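Local coordinates for protein DNA endonuclease I-CvuI (Chlorella vulgaris, PDB 5A77) that probably acts as an intron-homing endonuclease of the LAGLIDADG family, recognising a long DNA target and cleaving both of its strands, at residues V43-H54 with K71-V82; G23-S31 with A128-T138. All coordinates share one frame; numbering follows the deposited sequence.

Contact 1 of 2, residues V43-H54 with K71-V82; sequences VSLTVFQSTTQH and KRNDGMSEFCVV. Unlike the reference sequence in segment 43-54: Q53 (reference Arg). With nucleotides of chain D; nucleotides of chain C; nucleotides of chain F.
F48 and E78 are cross-strand neighbours whose side chains run alongside each other, the carboxylate turned 72° from the ring and E78 CD 3.4 Å from F48 CE1. T46 CG2 lies toward the rim of one ring face; C8 of DG1 of chain F sits over the centre of the opposite face. Strands 43-50 and 76-82 are central partners in the antiparallel DNA-binding sheet of the LAGLIDADG fold. From the turn R72-G75, R72 reaches into the DNA. Its CB passes C7 of DT9 of chain C, CD runs on past O4 of that base, and a bend at chi3 (36°) turns NE and the guanidinium beneath it. NE bonds the syn lone pair of D74 OD1 (3.3 Å), while O4 of DT9 stands 2.9 Å from CZ, over the guanidinium, with M76 CB toward the rim of the opposite face. NH1 makes weak bonds to E78 OE2 and DG1 N7; NH2 donates to DG1 O6 (2.9 Å). A methionine at R72 would probably leave D74 without its charged mate and the guanine edge without these donors. Beyond the turn, S77 OG shares hydrogen bonds with H54 ND1 (2.7 Å) and T51 OG1 (3.3 Å).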
loop_
_atom_site.group_PDB
_atom_site.type_symbol
_atom_site.label_atom_id
_atom_site.label_comp_id
_atom_site.label_asym_id
_atom_site.label_seq_id
_atom_site.Cartn_x
_atom_site.Cartn_y
_atom_site.Cartn_z
ATOM N N VAL B 43 3.574 -20.647 5.750
ATOM C CA VAL B 43 3.328 -19.736 4.643
ATOM C C VAL B 43 2.142 -18.797 4.965
ATOM O O VAL B 43 1.151 -19.225 5.574
ATOM C CB VAL B 43 3.056 -20.505 3.332
ATOM C CG1 VAL B 43 4.277 -21.329 2.925
ATOM C CG2 VAL B 43 1.842 -21.393 3.475
ATOM N N SER B 44 2.241 -17.524 4.573
ATOM C CA SER B 44 1.148 -16.579 4.815
ATOM C C SER B 44 1.154 -15.325 3.955
ATOM O O SER B 44 2.208 -14.752 3.658
ATOM C CB SER B 44 1.127 -16.147 6.287
ATOM O OG SER B 44 2.384 -15.647 6.701
ATOM N N LEU B 45 -0.046 -14.912 3.559
ATOM C CA LEU B 45 -0.271 -13.576 3.029
ATOM C C LEU B 45 -0.938 -12.745 4.113
ATOM O O LEU B 45 -1.973 -13.144 4.649
ATOM C CB LEU B 45 -1.141 -13.611 1.768
ATOM C CG LEU B 45 -1.489 -12.274 1.098
ATOM C CD1 LEU B 45 -1.671 -12.471 -0.385
ATOM C CD2 LEU B 45 -2.753 -11.667 1.679
ATOM N N THR B 46 -0.371 -11.585 4.429
ATOM C CA THR B 46 -0.963 -10.738 5.462
ATOM C C THR B 46 -1.089 -9.300 4.957
ATOM O O THR B 46 -0.198 -8.792 4.288
ATOM C CB THR B 46 -0.126 -10.773 6.759
ATOM O OG1 THR B 46 -0.386 -11.997 7.461
ATOM C CG2 THR B 46 -0.517 -9.633 7.678
ATOM N N VAL B 47 -2.210 -8.658 5.257
ATOM C CA VAL B 47 -2.438 -7.268 4.887
ATOM C C VAL B 47 -2.680 -6.441 6.156
ATOM O O VAL B 47 -3.446 -6.845 7.037
ATOM C CB VAL B 47 -3.633 -7.133 3.915
ATOM C CG1 VAL B 47 -4.065 -5.694 3.784
ATOM C CG2 VAL B 47 -3.285 -7.707 2.561
ATOM N N PHE B 48 -2.004 -5.298 6.257
ATOM C CA PHE B 48 -2.088 -4.456 7.447
ATOM C C PHE B 48 -2.900 -3.197 7.212
ATOM O O PHE B 48 -2.792 -2.570 6.164
ATOM C CB PHE B 48 -0.698 -4.053 7.932
ATOM C CG PHE B 48 0.229 -5.206 8.135
ATOM C CD1 PHE B 48 0.229 -5.913 9.329
ATOM C CD2 PHE B 48 1.114 -5.580 7.137
ATOM C CE1 PHE B 48 1.100 -6.976 9.515
ATOM C CE2 PHE B 48 1.969 -6.633 7.320
ATOM C CZ PHE B 48 1.964 -7.331 8.508
ATOM N N GLN B 49 -3.713 -2.829 8.194
ATOM C CA GLN B 49 -4.383 -1.538 8.172
ATOM C C GLN B 49 -4.675 -1.082 9.589
ATOM O O GLN B 49 -4.821 -1.903 10.499
ATOM C CB GLN B 49 -5.676 -1.586 7.354
ATOM C CG GLN B 49 -6.051 -0.207 6.745
ATOM C CD GLN B 49 -4.954 0.344 5.825
ATOM O OE1 GLN B 49 -4.270 -0.417 5.133
ATOM N NE2 GLN B 49 -4.771 1.660 5.829
ATOM N N SER B 50 -4.734 0.233 9.773
ATOM C CA SER B 50 -5.101 0.810 11.056
ATOM C C SER B 50 -6.519 0.375 11.392
ATOM O O SER B 50 -7.352 0.227 10.496
ATOM C CB SER B 50 -4.975 2.342 11.019
ATOM O OG SER B 50 -5.651 2.949 12.110
ATOM N N THR B 51 -6.781 0.148 12.678
ATOM C CA THR B 51 -8.103 -0.300 13.127
ATOM C C THR B 51 -9.131 0.797 12.877
ATOM O O THR B 51 -10.339 0.539 12.848
ATOM C CB THR B 51 -8.111 -0.701 14.628
ATOM O OG1 THR B 51 -6.998 -1.563 14.900
ATOM C CG2 THR B 51 -9.393 -1.436 14.992
ATOM N N THR B 52 -8.633 2.020 12.705
ATOM C CA THR B 52 -9.419 3.140 12.195
ATOM C C THR B 52 -10.330 2.687 11.065
ATOM O O THR B 52 -11.530 2.968 11.060
ATOM C CB THR B 52 -8.513 4.277 11.645
ATOM O OG1 THR B 52 -7.614 4.745 12.661
ATOM C CG2 THR B 52 -9.358 5.432 11.123
ATOM N N GLN B 53 -9.739 1.983 10.100
ATOM C CA GLN B 53 -10.475 1.530 8.935
ATOM C C GLN B 53 -10.404 0.033 8.826
ATOM O O GLN B 53 -10.134 -0.522 7.759
ATOM C CB GLN B 53 -9.948 2.182 7.669
ATOM C CG GLN B 53 -9.200 3.476 7.896
ATOM C CD GLN B 53 -9.024 4.229 6.602
ATOM O OE1 GLN B 53 -10.000 4.503 5.904
ATOM N NE2 GLN B 53 -7.775 4.514 6.238
ATOM N N HIS B 54 -10.682 -0.601 9.958
ATOM C CA HIS B 54 -10.786 -2.040 10.087
ATOM C C HIS B 54 -11.684 -2.646 9.009
ATOM O O HIS B 54 -11.510 -3.799 8.622
ATOM C CB HIS B 54 -11.310 -2.357 11.489
ATOM C CG HIS B 54 -11.451 -3.823 11.778
ATOM N ND1 HIS B 54 -10.544 -4.513 12.562
ATOM C CD2 HIS B 54 -12.383 -4.722 11.414
ATOM C CE1 HIS B 54 -10.916 -5.766 12.665
ATOM N NE2 HIS B 54 -12.046 -5.929 11.960
ATOM N N LYS B 71 -7.895 -7.693 15.625
ATOM C CA LYS B 71 -7.470 -6.415 16.163
ATOM C C LYS B 71 -6.185 -6.633 16.957
ATOM O O LYS B 71 -6.183 -7.426 17.891
ATOM C CB LYS B 71 -8.549 -5.830 17.083
ATOM C CG LYS B 71 -9.945 -5.660 16.475
ATOM C CD LYS B 71 -10.545 -4.334 16.927
ATOM C CE LYS B 71 -11.994 -4.165 16.509
ATOM N NZ LYS B 71 -12.493 -2.807 16.879
ATOM N N ARG B 72 -5.148 -5.857 16.705
ATOM C CA ARG B 72 -3.952 -5.906 17.505
ATOM C C ARG B 72 -4.141 -4.971 18.690
ATOM O O ARG B 72 -5.038 -4.166 18.686
ATOM C CB ARG B 72 -2.770 -5.494 16.654
ATOM C CG ARG B 72 -2.455 -6.459 15.530
ATOM C CD ARG B 72 -1.590 -5.881 14.416
ATOM N NE ARG B 72 -0.575 -4.957 14.881
ATOM C CZ ARG B 72 0.527 -4.658 14.222
ATOM N NH1 ARG B 72 0.780 -5.208 13.070
ATOM N NH2 ARG B 72 1.376 -3.806 14.732
ATOM N N ASN B 73 -3.314 -5.059 19.711
ATOM C CA ASN B 73 -3.561 -4.298 20.939
ATOM C C ASN B 73 -3.100 -2.839 20.764
ATOM O O ASN B 73 -3.544 -1.954 21.470
ATOM C CB ASN B 73 -2.862 -4.962 22.136
ATOM C CG ASN B 73 -1.362 -5.042 21.961
ATOM O OD1 ASN B 73 -0.819 -4.600 20.947
ATOM N ND2 ASN B 73 -0.679 -5.597 22.951
ATOM N N ASP B 74 -2.203 -2.620 19.798
ATOM C CA ASP B 74 -1.652 -1.285 19.530
ATOM C C ASP B 74 -2.339 -0.434 18.445
ATOM O O ASP B 74 -1.802 0.588 18.023
ATOM C CB ASP B 74 -0.150 -1.393 19.241
ATOM C CG ASP B 74 0.190 -2.213 18.021
ATOM O OD1 ASP B 74 -0.703 -2.690 17.272
ATOM O OD2 ASP B 74 1.415 -2.436 17.785
ATOM N N GLY B 75 -3.527 -0.844 18.015
ATOM C CA GLY B 75 -4.330 -0.002 17.138
ATOM C C GLY B 75 -4.282 -0.315 15.646
ATOM O O GLY B 75 -4.686 0.502 14.811
ATOM N N MET B 76 -3.783 -1.499 15.305
ATOM C CA MET B 76 -3.766 -1.963 13.920
ATOM C C MET B 76 -4.656 -3.178 13.796
ATOM O O MET B 76 -4.937 -3.849 14.786
ATOM C CB MET B 76 -2.339 -2.308 13.453
ATOM C CG MET B 76 -1.429 -1.109 13.259
ATOM S SD MET B 76 -1.847 -0.137 11.820
ATOM C CE MET B 76 -1.359 -1.181 10.439
ATOM N N SER B 77 -5.106 -3.448 12.580
ATOM C CA SER B 77 -5.745 -4.717 12.283
ATOM C C SER B 77 -4.972 -5.419 11.168
ATOM O O SER B 77 -4.401 -4.776 10.273
ATOM C CB SER B 77 -7.212 -4.511 11.902
ATOM O OG SER B 77 -7.954 -4.042 13.021
ATOM N N GLU B 78 -4.924 -6.740 11.257
ATOM C CA GLU B 78 -4.316 -7.577 10.235
ATOM C C GLU B 78 -5.380 -8.463 9.627
ATOM O O GLU B 78 -6.233 -8.975 10.338
ATOM C CB GLU B 78 -3.198 -8.431 10.820
ATOM C CG GLU B 78 -2.079 -7.652 11.488
ATOM C CD GLU B 78 -0.870 -8.520 11.806
ATOM O OE1 GLU B 78 -0.786 -9.648 11.267
ATOM O OE2 GLU B 78 -0.002 -8.079 12.593
ATOM N N PHE B 79 -5.360 -8.608 8.311
ATOM C CA PHE B 79 -6.081 -9.696 7.665
ATOM C C PHE B 79 -5.063 -10.761 7.260
ATOM O O PHE B 79 -4.081 -10.454 6.598
ATOM C CB PHE B 79 -6.857 -9.215 6.438
ATOM C CG PHE B 79 -7.179 -10.320 5.464
ATOM C CD1 PHE B 79 -8.349 -11.048 5.591
ATOM C CD2 PHE B 79 -6.293 -10.653 4.436
ATOM C CE1 PHE B 79 -8.643 -12.074 4.706
ATOM C CE2 PHE B 79 -6.580 -11.674 3.551
ATOM C CZ PHE B 79 -7.765 -12.381 3.683
ATOM N N CYS B 80 -5.284 -12.016 7.624
ATOM C CA CYS B 80 -4.244 -12.998 7.322
ATOM C C CYS B 80 -4.729 -14.335 6.769
ATOM O O CYS B 80 -5.670 -14.937 7.292
ATOM C CB CYS B 80 -3.402 -13.263 8.565
ATOM S SG CYS B 80 -2.096 -14.426 8.222
ATOM N N VAL B 81 -4.075 -14.786 5.703
ATOM C CA VAL B 81 -4.318 -16.115 5.164
ATOM C C VAL B 81 -3.112 -16.995 5.445
ATOM O O VAL B 81 -2.039 -16.783 4.867
ATOM C CB VAL B 81 -4.593 -16.087 3.646
ATOM C CG1 VAL B 81 -5.057 -17.454 3.161
ATOM C CG2 VAL B 81 -5.636 -15.056 3.323
ATOM N N VAL B 82 -3.281 -17.964 6.339
ATOM C CA VAL B 82 -2.217 -18.916 6.660
ATOM C C VAL B 82 -2.482 -20.267 6.012
ATOM O O VAL B 82 -3.636 -20.690 5.895
ATOM C CB VAL B 82 -2.075 -19.135 8.184
ATOM C CG1 VAL B 82 -0.773 -19.871 8.523
ATOM C CG2 VAL B 82 -2.156 -17.821 8.922
ATOM P P DC D 14 -1.772 2.023 7.632
ATOM O OP1 DC D 14 -1.861 2.237 6.166
ATOM O OP2 DC D 14 -2.988 2.078 8.478
ATOM O "O5'" DC D 14 -1.032 0.623 7.945
ATOM C "C5'" DC D 14 -0.291 -0.045 6.923
ATOM C "C4'" DC D 14 1.216 0.002 7.186
ATOM O "O4'" DC D 14 1.493 0.320 8.581
ATOM C "C3'" DC D 14 1.962 -1.311 6.900
ATOM O "O3'" DC D 14 2.987 -1.097 5.910
ATOM C "C2'" DC D 14 2.549 -1.704 8.271
ATOM C "C1'" DC D 14 2.669 -0.351 8.943
ATOM N N1 DC D 14 2.805 -0.376 10.464
ATOM C C2 DC D 14 4.027 -0.749 11.053
ATOM O O2 DC D 14 4.971 -1.081 10.326
ATOM N N3 DC D 14 4.141 -0.736 12.409
ATOM C C4 DC D 14 3.104 -0.363 13.163
ATOM N N4 DC D 14 3.264 -0.361 14.492
ATOM C C5 DC D 14 1.856 0.029 12.588
ATOM C C6 DC D 14 1.755 0.013 11.247
ATOM P P DT C 9 3.346 -6.533 24.072
ATOM O OP1 DT C 9 4.280 -6.550 25.226
ATOM O OP2 DT C 9 2.198 -5.577 24.049
ATOM O "O5'" DT C 9 4.264 -6.365 22.765
ATOM C "C5'" DT C 9 5.588 -6.909 22.751
ATOM C "C4'" DT C 9 6.441 -6.269 21.666
ATOM O "O4'" DT C 9 5.996 -6.729 20.356
ATOM C "C3'" DT C 9 6.401 -4.730 21.603
ATOM O "O3'" DT C 9 7.691 -4.232 21.176
ATOM C "C2'" DT C 9 5.353 -4.500 20.517
ATOM C "C1'" DT C 9 5.765 -5.599 19.546
ATOM N N1 DT C 9 4.753 -5.926 18.494
ATOM C C2 DT C 9 5.187 -6.479 17.306
ATOM O O2 DT C 9 6.357 -6.725 17.078
ATOM N N3 DT C 9 4.200 -6.726 16.391
ATOM C C4 DT C 9 2.849 -6.476 16.546
ATOM O O4 DT C 9 2.030 -6.740 15.671
ATOM C C5 DT C 9 2.462 -5.898 17.812
ATOM C C7 DT C 9 1.021 -5.595 18.092
ATOM C C6 DT C 9 3.425 -5.645 18.712
ATOM O OP3 DG F 1 6.692 -3.628 2.753
ATOM P P DG F 1 5.216 -3.457 2.696
ATOM O OP1 DG F 1 4.939 -2.014 2.902
ATOM O OP2 DG F 1 4.733 -4.117 1.460
ATOM O "O5'" DG F 1 4.550 -4.276 3.899
ATOM C "C5'" DG F 1 4.447 -3.696 5.214
ATOM C "C4'" DG F 1 5.595 -4.185 6.070
ATOM O "O4'" DG F 1 5.394 -3.849 7.467
ATOM C "C3'" DG F 1 5.815 -5.685 6.028
ATOM O "O3'" DG F 1 7.168 -5.890 5.866
ATOM C "C2'" DG F 1 5.338 -6.156 7.410
ATOM C "C1'" DG F 1 5.736 -4.970 8.254
ATOM N N9 DG F 1 5.044 -4.836 9.529
ATOM C C8 DG F 1 3.684 -4.782 9.741
ATOM N N7 DG F 1 3.367 -4.580 10.992
ATOM C C5 DG F 1 4.591 -4.468 11.640
ATOM C C6 DG F 1 4.887 -4.243 13.001
ATOM O O6 DG F 1 4.106 -4.100 13.937
ATOM N N1 DG F 1 6.255 -4.202 13.233
ATOM C C2 DG F 1 7.215 -4.353 12.276
ATOM N N2 DG F 1 8.487 -4.271 12.691
ATOM N N3 DG F 1 6.954 -4.564 10.994
ATOM C C4 DG F 1 5.627 -4.613 10.751
#

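Contact 2 of 2, residues G23-S31 with A128-T138; sequences GCINAQIVS and ALLADKVGLLT. With nucleotides of chain F.
N26 and T138 meet beside a DNA phosphate, and the flat group here is the N26 carboxamide. O5' of DC3 of chain F, by ND2, and V134 CG1, by OD1, lie near its plane; T138 OG1 and DC3 OP2 stand off it on one side, T138 OG1 3.6 Å from N26 OD1. ND2 donates to DC3 O5' at 2.9 Å and more weakly to OP2. OD1 takes a weak bond from the backbone N of A27, which helps fix the amide's rotation. T138 OG1 donates to the same DC3 OP2 at 2.7 Å; with chi1 at 62° the hydroxyl lies between the backbone N and carbonyl carbon, while CG2 swings back to I25 O, 3.6 Å away.

Strand 23-31, an outermost strand of the chain's antiparallel DNA-binding sheet, runs over helix 128-135 at 136°, the axes approaching to 7.2 Å. Small residues allow this closeness: A27 CB lies 4.4 Å from A131 CB and also meets V134 CG2. I29 CG1 rests on A131 CB, and its tip, CD1, reaches A128 CB at 3.7 Å. The same methyl brushes D132 OD1, whereas D132 OD2 is held by the backbone N of A147. I111 of helix 102-114 also packs on A27, and R143 bonds A27 O.

No hydrogen bond joins strand to helix, which meet through apolar packing; the polar ends of N26 and T138 instead converge on one phosphate. Their side-chain bonds go to sugar-phosphate oxygens, so this pair probably holds the DNA without reading its bases, whereas Q28 and V30 of strand 23-31 pack on bases.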
loop_
_atom_site.group_PDB
_atom_site.type_symbol
_atom_site.label_atom_id
_atom_site.label_comp_id
_atom_site.label_asym_id
_atom_site.label_seq_id
_atom_site.Cartn_x
_atom_site.Cartn_y
_atom_site.Cartn_z
ATOM N N GLY B 23 1.171 -5.261 1.863
ATOM C CA GLY B 23 0.992 -6.675 2.109
ATOM C C GLY B 23 2.275 -7.345 2.568
ATOM O O GLY B 23 3.345 -6.740 2.609
ATOM N N CYS B 24 2.157 -8.615 2.921
ATOM C CA CYS B 24 3.293 -9.394 3.361
ATOM C C CYS B 24 3.064 -10.816 2.915
ATOM O O CYS B 24 2.212 -11.514 3.472
ATOM C CB CYS B 24 3.465 -9.322 4.881
ATOM S SG CYS B 24 4.968 -10.122 5.517
ATOM N N ILE B 25 3.794 -11.224 1.885
ATOM C CA ILE B 25 3.803 -12.610 1.440
ATOM C C ILE B 25 5.068 -13.263 1.958
ATOM O O ILE B 25 6.157 -12.984 1.466
ATOM C CB ILE B 25 3.729 -12.710 -0.086
ATOM C CG1 ILE B 25 2.548 -11.872 -0.588
ATOM C CG2 ILE B 25 3.673 -14.182 -0.538
ATOM C CD1 ILE B 25 2.171 -12.145 -2.013
ATOM N N ASN B 26 4.925 -14.118 2.963
ATOM C CA ASN B 26 6.080 -14.555 3.733
ATOM C C ASN B 26 6.161 -16.066 3.905
ATOM O O ASN B 26 5.226 -16.804 3.594
ATOM C CB ASN B 26 6.066 -13.879 5.111
ATOM C CG ASN B 26 7.455 -13.764 5.726
ATOM O OD1 ASN B 26 8.460 -13.964 5.052
ATOM N ND2 ASN B 26 7.512 -13.429 7.011
ATOM N N ALA B 27 7.304 -16.513 4.401
ATOM C CA ALA B 27 7.539 -17.908 4.710
ATOM C C ALA B 27 8.523 -17.954 5.860
ATOM O O ALA B 27 9.686 -17.562 5.710
ATOM C CB ALA B 27 8.071 -18.648 3.512
ATOM N N GLN B 28 8.035 -18.404 7.009
ATOM C CA GLN B 28 8.824 -18.471 8.231
ATOM C C GLN B 28 9.054 -19.903 8.681
ATOM O O GLN B 28 8.195 -20.769 8.516
ATOM C CB GLN B 28 8.139 -17.715 9.371
ATOM C CG GLN B 28 7.506 -16.429 8.954
ATOM C CD GLN B 28 6.312 -16.078 9.804
ATOM O OE1 GLN B 28 5.171 -16.171 9.350
ATOM N NE2 GLN B 28 6.566 -15.674 11.048
ATOM N N ILE B 29 10.216 -20.130 9.271
ATOM C CA ILE B 29 10.472 -21.362 9.988
ATOM C C ILE B 29 10.092 -21.176 11.459
ATOM O O ILE B 29 10.761 -20.431 12.176
ATOM C CB ILE B 29 11.941 -21.768 9.873
ATOM C CG1 ILE B 29 12.301 -21.970 8.401
ATOM C CG2 ILE B 29 12.204 -23.037 10.676
ATOM C CD1 ILE B 29 13.790 -21.937 8.113
ATOM N N VAL B 30 9.022 -21.824 11.917
ATOM C CA VAL B 30 8.691 -21.725 13.328
ATOM C C VAL B 30 9.005 -23.025 14.047
ATOM O O VAL B 30 8.776 -24.136 13.539
ATOM C CB VAL B 30 7.207 -21.333 13.577
ATOM C CG1 VAL B 30 6.823 -20.116 12.738
ATOM C CG2 VAL B 30 6.251 -22.501 13.333
ATOM N N SER B 31 9.570 -22.868 15.235
ATOM C CA SER B 31 9.850 -23.994 16.094
ATOM C C SER B 31 8.556 -24.452 16.762
ATOM O O SER B 31 7.839 -23.655 17.356
ATOM C CB SER B 31 10.894 -23.621 17.140
ATOM O OG SER B 31 10.293 -22.868 18.174
ATOM N N ALA B 128 12.732 -25.387 4.077
ATOM C CA ALA B 128 13.361 -24.376 4.927
ATOM C C ALA B 128 14.306 -23.473 4.124
ATOM O O ALA B 128 14.344 -22.255 4.326
ATOM C CB ALA B 128 14.111 -25.035 6.070
ATOM N N LEU B 129 15.063 -24.066 3.208
ATOM C CA LEU B 129 15.989 -23.281 2.394
ATOM C C LEU B 129 15.261 -22.275 1.473
ATOM O O LEU B 129 15.782 -21.205 1.184
ATOM C CB LEU B 129 16.886 -24.212 1.579
ATOM C CG LEU B 129 18.100 -24.690 2.380
ATOM C CD1 LEU B 129 18.712 -25.979 1.806
ATOM C CD2 LEU B 129 19.140 -23.583 2.431
ATOM N N LEU B 130 14.057 -22.628 1.037
ATOM C CA LEU B 130 13.210 -21.737 0.267
ATOM C C LEU B 130 12.610 -20.661 1.180
ATOM O O LEU B 130 12.281 -19.560 0.728
ATOM C CB LEU B 130 12.096 -22.524 -0.430
ATOM C CG LEU B 130 12.437 -23.345 -1.667
ATOM C CD1 LEU B 130 11.216 -24.088 -2.196
ATOM C CD2 LEU B 130 13.004 -22.432 -2.736
ATOM N N ALA B 131 12.468 -20.978 2.466
ATOM C CA ALA B 131 11.990 -19.990 3.423
ATOM C C ALA B 131 12.972 -18.821 3.542
ATOM O O ALA B 131 12.555 -17.668 3.647
ATOM C CB ALA B 131 11.756 -20.615 4.779
ATOM N N ASP B 132 14.268 -19.116 3.538
ATOM C CA ASP B 132 15.277 -18.064 3.645
ATOM C C ASP B 132 15.353 -17.214 2.403
ATOM O O ASP B 132 15.704 -16.038 2.487
ATOM C CB ASP B 132 16.670 -18.628 3.924
ATOM C CG ASP B 132 16.702 -19.547 5.119
ATOM O OD1 ASP B 132 15.759 -19.489 5.952
ATOM O OD2 ASP B 132 17.692 -20.312 5.226
ATOM N N LYS B 133 15.047 -17.799 1.250
ATOM C CA LYS B 133 15.095 -17.024 0.014
ATOM C C LYS B 133 13.958 -16.017 -0.071
ATOM O O LYS B 133 14.162 -14.901 -0.559
ATOM C CB LYS B 133 15.067 -17.924 -1.210
ATOM C CG LYS B 133 16.412 -18.019 -1.878
ATOM C CD LYS B 133 16.270 -18.528 -3.288
ATOM C CE LYS B 133 17.588 -18.482 -4.025
ATOM N NZ LYS B 133 17.355 -18.610 -5.494
ATOM N N VAL B 134 12.768 -16.407 0.393
ATOM C CA VAL B 134 11.674 -15.461 0.518
ATOM C C VAL B 134 12.143 -14.336 1.410
ATOM O O VAL B 134 11.851 -13.156 1.177
ATOM C CB VAL B 134 10.413 -16.068 1.134
ATOM C CG1 VAL B 134 9.324 -14.990 1.277
ATOM C CG2 VAL B 134 9.916 -17.271 0.311
ATOM N N GLY B 135 12.896 -14.713 2.433
ATOM C CA GLY B 135 13.362 -13.762 3.419
ATOM C C GLY B 135 14.309 -12.682 2.933
ATOM O O GLY B 135 14.227 -11.546 3.410
ATOM N N LEU B 136 15.190 -13.020 1.992
ATOM C CA LEU B 136 16.093 -12.036 1.403
ATOM C C LEU B 136 15.322 -10.938 0.634
ATOM O O LEU B 136 15.924 -9.967 0.181
ATOM C CB LEU B 136 17.111 -12.734 0.482
ATOM C CG LEU B 136 17.950 -13.846 1.129
ATOM C CD1 LEU B 136 18.673 -14.697 0.094
ATOM C CD2 LEU B 136 18.932 -13.266 2.139
ATOM N N LEU B 137 14.003 -11.096 0.502
ATOM C CA LEU B 137 13.151 -10.140 -0.209
ATOM C C LEU B 137 12.228 -9.348 0.722
ATOM O O LEU B 137 12.065 -8.137 0.558
ATOM C CB LEU B 137 12.306 -10.862 -1.258
ATOM C CG LEU B 137 13.006 -11.950 -2.077
ATOM C CD1 LEU B 137 12.009 -12.680 -2.970
ATOM C CD2 LEU B 137 14.133 -11.324 -2.885
ATOM N N THR B 138 11.587 -10.029 1.668
ATOM C CA THR B 138 10.832 -9.329 2.716
ATOM C C THR B 138 11.835 -8.701 3.669
ATOM O O THR B 138 12.211 -9.310 4.673
ATOM C CB THR B 138 9.895 -10.273 3.514
ATOM O OG1 THR B 138 10.682 -11.276 4.174
ATOM C CG2 THR B 138 8.850 -10.916 2.608
ATOM P P DA F 2 7.716 -6.958 4.815
ATOM O OP1 DA F 2 8.555 -6.259 3.817
ATOM O OP2 DA F 2 6.596 -7.793 4.323
ATOM O "O5'" DA F 2 8.657 -7.813 5.756
ATOM C "C5'" DA F 2 9.197 -7.174 6.899
ATOM C "C4'" DA F 2 9.153 -8.081 8.110
ATOM O "O4'" DA F 2 8.003 -7.773 8.943
ATOM C "C3'" DA F 2 9.064 -9.588 7.811
ATOM O "O3'" DA F 2 10.063 -10.242 8.570
ATOM C "C2'" DA F 2 7.649 -9.946 8.300
ATOM C "C1'" DA F 2 7.565 -8.982 9.464
ATOM N N9 DA F 2 6.271 -8.797 10.099
ATOM C C8 DA F 2 5.015 -9.031 9.588
ATOM N N7 DA F 2 4.043 -8.768 10.447
ATOM C C5 DA F 2 4.721 -8.341 11.586
ATOM C C6 DA F 2 4.286 -7.910 12.855
ATOM N N6 DA F 2 2.987 -7.834 13.214
ATOM N N1 DA F 2 5.238 -7.560 13.755
ATOM C C2 DA F 2 6.514 -7.641 13.408
ATOM N N3 DA F 2 7.040 -8.026 12.257
ATOM C C4 DA F 2 6.083 -8.367 11.382
ATOM P P DC F 3 10.569 -11.724 8.201
ATOM O OP1 DC F 3 11.932 -11.805 8.767
ATOM O OP2 DC F 3 10.358 -11.965 6.763
ATOM O "O5'" DC F 3 9.531 -12.682 8.973
ATOM C "C5'" DC F 3 9.928 -13.420 10.118
ATOM C "C4'" DC F 3 10.191 -12.515 11.307
ATOM O "O4'" DC F 3 9.213 -11.448 11.334
ATOM C "C3'" DC F 3 10.075 -13.211 12.652
ATOM O "O3'" DC F 3 11.347 -13.768 13.024
ATOM C "C2'" DC F 3 9.650 -12.086 13.589
ATOM C "C1'" DC F 3 8.835 -11.165 12.671
ATOM N N1 DC F 3 7.324 -11.299 12.793
ATOM C C2 DC F 3 6.685 -10.951 13.989
ATOM O O2 DC F 3 7.366 -10.567 14.947
ATOM N N3 DC F 3 5.330 -11.058 14.071
ATOM C C4 DC F 3 4.632 -11.478 13.018
ATOM N N4 DC F 3 3.312 -11.553 13.140
ATOM C C5 DC F 3 5.262 -11.823 11.784
ATOM C C6 DC F 3 6.594 -11.715 11.716
ATOM O OP3 DG F 1 6.692 -3.628 2.753
ATOM P P DG F 1 5.216 -3.457 2.696
ATOM O OP1 DG F 1 4.939 -2.014 2.902
ATOM O OP2 DG F 1 4.733 -4.117 1.460
ATOM O "O5'" DG F 1 4.550 -4.276 3.899
ATOM C "C5'" DG F 1 4.447 -3.696 5.214
ATOM C "C4'" DG F 1 5.595 -4.185 6.070
ATOM O "O4'" DG F 1 5.394 -3.849 7.467
ATOM C "C3'" DG F 1 5.815 -5.685 6.028
ATOM O "O3'" DG F 1 7.168 -5.890 5.866
ATOM C "C2'" DG F 1 5.338 -6.156 7.410
ATOM C "C1'" DG F 1 5.736 -4.970 8.254
ATOM N N9 DG F 1 5.044 -4.836 9.529
ATOM C C8 DG F 1 3.684 -4.782 9.741
ATOM N N7 DG F 1 3.367 -4.580 10.992
ATOM C C5 DG F 1 4.591 -4.468 11.640
ATOM C C6 DG F 1 4.887 -4.243 13.001
ATOM O O6 DG F 1 4.106 -4.100 13.937
ATOM N N1 DG F 1 6.255 -4.202 13.233
ATOM C C2 DG F 1 7.215 -4.353 12.276
ATOM N N2 DG F 1 8.487 -4.271 12.691
ATOM N N3 DG F 1 6.954 -4.564 10.994
ATOM C C4 DG F 1 5.627 -4.613 10.751
#

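From the N terminus, helix 6-22, which carries the LAGLIDADG sequence, leads straight into strand 23-31, the first half of contact 2. The chain turns back as strand 39-50, and contact 1 closes a short loop when strand 76-82 pairs with it, enclosing helix 55-64 and strand 68-71. Two helices, 84-94 and 102-114, follow strand 76-82 before helix 121-135 brings 128-138 back to strand 23-31, so contact 2 closes a far longer loop that contains contact 1 whole. The two also join directly: the backbones of S44 and N26, and of T46 and C24, probably hydrogen-bond. Contact 1 builds the interior of the DNA-binding sheet, while contact 2 seats the C-terminal helical part against its outer strand.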